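Local coordinates for lysine/ornithine decarboxylase (PDB 2PLJ), which decarboxylates lysine and ornithine to the diamines cadaverine and putrescine, as a pyridoxal-phosphate enzyme of the beta/alpha-barrel fold, at residues 342-347 against 372-377. Residues are numbered along the deposited sequence; the frame is centred on the assembly and turned at random.
Sequences TIKQGG and PKLNNG
Thr342, the last residue of strand 340-342, meets Pro372 and Leu374 with its two branches. OG1 lies 3.9 Å from Pro372 CG, the two side chains running antiparallel, while CG2 comes within 4.2 Å of Leu374 CD1. A chi1 of 53° sets OG1 in the cleft flanked by both backbone bonds of CA, from where it donates to Lys344 O at 2.7 Å, in the carbonyl plane. Pro372 CG lies beside the same Lys344 O, at 3.3 Å, so the carbonyl receives the threonine hydroxyl and touches a ring carbon at once. Lys344 then runs along the second loop: CB packs on Leu374 CD2 at 4.0 Å, CD passes by Lys373 O, and the chain, bent at chi2 and chi4, brings NZ to 3.0 Å from Asn375 OD1, the lysine lying nearly perpendicular to the asparagine side chain. The ammonium's strongest partner is Asp378, whose OD2 forms a salt bridge with NZ and also accepts from Asn375 N; one carboxylate thus links both loops. Gln345 NE2 donates to Thr342 O, nearly straight at the hydrogen (165°), and with the threonine bond ties the turn 342-345 to itself. Gly346 closes the contact through its carbonyl, with O near Pro372 CB. A small apolar patch of Thr342 CG2, Pro372, Leu374 and Lys344 CB is flanked by the Lys344 ammonium. It joins the loops that follow strands 340-342 and 369-372 in the beta-barrel domain, which accompanies the beta/alpha barrel in this enzyme family, its centre about 32 Å from that of the chain. Leu374 also rests on Val306 of strand 300-312, Lys373 touches Ile316 and Tyr318 of strand 315-320, Pro372 touches Leu349 of strand 349-355, and Ile343 packs on Ile43 and Ile46 of helix 40-53.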
loop_
_atom_site.group_PDB
_atom_site.type_symbol
_atom_site.label_atom_id
_atom_site.label_comp_id
_atom_site.label_asym_id
_atom_site.label_seq_id
_atom_site.Cartn_x
_atom_site.Cartn_y
_atom_site.Cartn_z
ATOM N N THR A 342 -3.529 -16.022 18.894
ATOM C CA THR A 342 -3.488 -17.276 18.158
ATOM C C THR A 342 -4.591 -18.147 18.717
ATOM O O THR A 342 -5.017 -17.951 19.860
ATOM C CB THR A 342 -2.116 -17.980 18.346
ATOM O OG1 THR A 342 -1.830 -18.094 19.748
ATOM C CG2 THR A 342 -1.030 -17.163 17.672
ATOM N N ILE A 343 -5.077 -19.082 17.909
ATOM C CA ILE A 343 -6.046 -20.062 18.413
ATOM C C ILE A 343 -5.338 -20.951 19.423
ATOM O O ILE A 343 -5.850 -21.149 20.532
ATOM C CB ILE A 343 -6.740 -20.853 17.279
ATOM C CG1 ILE A 343 -7.660 -19.911 16.476
ATOM C CG2 ILE A 343 -7.544 -22.062 17.854
ATOM C CD1 ILE A 343 -8.151 -20.494 15.166
ATOM N N LYS A 344 -4.146 -21.423 19.054
ATOM C CA LYS A 344 -3.300 -22.219 19.963
ATOM C C LYS A 344 -2.950 -21.421 21.211
ATOM O O LYS A 344 -2.467 -20.290 21.118
ATOM C CB LYS A 344 -2.019 -22.660 19.265
ATOM C CG LYS A 344 -2.248 -23.744 18.243
ATOM C CD LYS A 344 -1.176 -24.815 18.314
ATOM C CE LYS A 344 -1.555 -25.963 17.405
ATOM N NZ LYS A 344 -0.378 -26.462 16.652
ATOM N N GLN A 345 -3.228 -22.011 22.371
ATOM C CA GLN A 345 -2.990 -21.360 23.659
ATOM C C GLN A 345 -2.399 -22.360 24.653
ATOM O O GLN A 345 -2.636 -23.564 24.546
ATOM C CB GLN A 345 -4.300 -20.779 24.214
ATOM C CG GLN A 345 -4.851 -19.570 23.439
ATOM C CD GLN A 345 -4.031 -18.307 23.661
ATOM O OE1 GLN A 345 -3.639 -18.002 24.796
ATOM N NE2 GLN A 345 -3.772 -17.561 22.585
ATOM N N GLY A 346 -1.617 -21.859 25.603
ATOM C CA GLY A 346 -1.056 -22.706 26.658
ATOM C C GLY A 346 0.298 -23.309 26.328
ATOM O O GLY A 346 0.720 -23.361 25.170
ATOM N N GLY A 347 0.993 -23.772 27.357
ATOM C CA GLY A 347 2.363 -24.244 27.181
ATOM C C GLY A 347 3.362 -23.101 27.068
ATOM O O GLY A 347 3.052 -21.949 27.356
ATOM N N PRO A 372 2.942 -19.217 21.697
ATOM C CA PRO A 372 3.179 -20.645 21.783
ATOM C C PRO A 372 3.786 -21.153 20.462
ATOM O O PRO A 372 3.693 -20.469 19.424
ATOM C CB PRO A 372 1.776 -21.229 22.017
ATOM C CG PRO A 372 0.839 -20.198 21.594
ATOM C CD PRO A 372 1.506 -18.871 21.761
ATOM N N LYS A 373 4.433 -22.312 20.511
ATOM C CA LYS A 373 4.950 -22.933 19.297
ATOM C C LYS A 373 3.805 -23.228 18.318
ATOM O O LYS A 373 2.831 -23.895 18.675
ATOM C CB LYS A 373 5.739 -24.215 19.615
ATOM C CG LYS A 373 6.274 -24.962 18.395
ATOM C CD LYS A 373 7.224 -24.097 17.550
ATOM C CE LYS A 373 7.890 -24.895 16.422
ATOM N NZ LYS A 373 6.969 -25.470 15.381
ATOM N N LEU A 374 3.937 -22.703 17.102
ATOM C CA LEU A 374 2.958 -22.925 16.041
ATOM C C LEU A 374 3.490 -23.859 14.965
ATOM O O LEU A 374 4.685 -23.837 14.651
ATOM C CB LEU A 374 2.606 -21.595 15.380
ATOM C CG LEU A 374 2.102 -20.490 16.312
ATOM C CD1 LEU A 374 1.871 -19.248 15.468
ATOM C CD2 LEU A 374 0.842 -20.940 17.053
ATOM N N ASN A 375 2.596 -24.673 14.410
ATOM C CA ASN A 375 2.877 -25.470 13.220
ATOM C C ASN A 375 2.486 -24.707 11.950
ATOM O O ASN A 375 1.613 -23.815 11.987
ATOM C CB ASN A 375 2.059 -26.758 13.262
ATOM C CG ASN A 375 2.410 -27.642 14.445
ATOM O OD1 ASN A 375 1.524 -28.172 15.109
ATOM N ND2 ASN A 375 3.694 -27.808 14.707
ATOM N N ASN A 376 3.081 -25.081 10.818
ATOM C CA ASN A 376 2.604 -24.533 9.550
ATOM C C ASN A 376 1.119 -24.823 9.434
ATOM O O ASN A 376 0.651 -25.923 9.820
ATOM C CB ASN A 376 3.348 -25.119 8.345
ATOM C CG ASN A 376 4.838 -24.782 8.348
ATOM O OD1 ASN A 376 5.298 -23.887 9.079
ATOM N ND2 ASN A 376 5.601 -25.508 7.534
ATOM N N GLY A 377 0.400 -23.834 8.911
ATOM C CA GLY A 377 -1.058 -23.861 8.814
ATOM C C GLY A 377 -1.801 -23.323 10.029
ATOM O O GLY A 377 -3.013 -23.058 9.935
#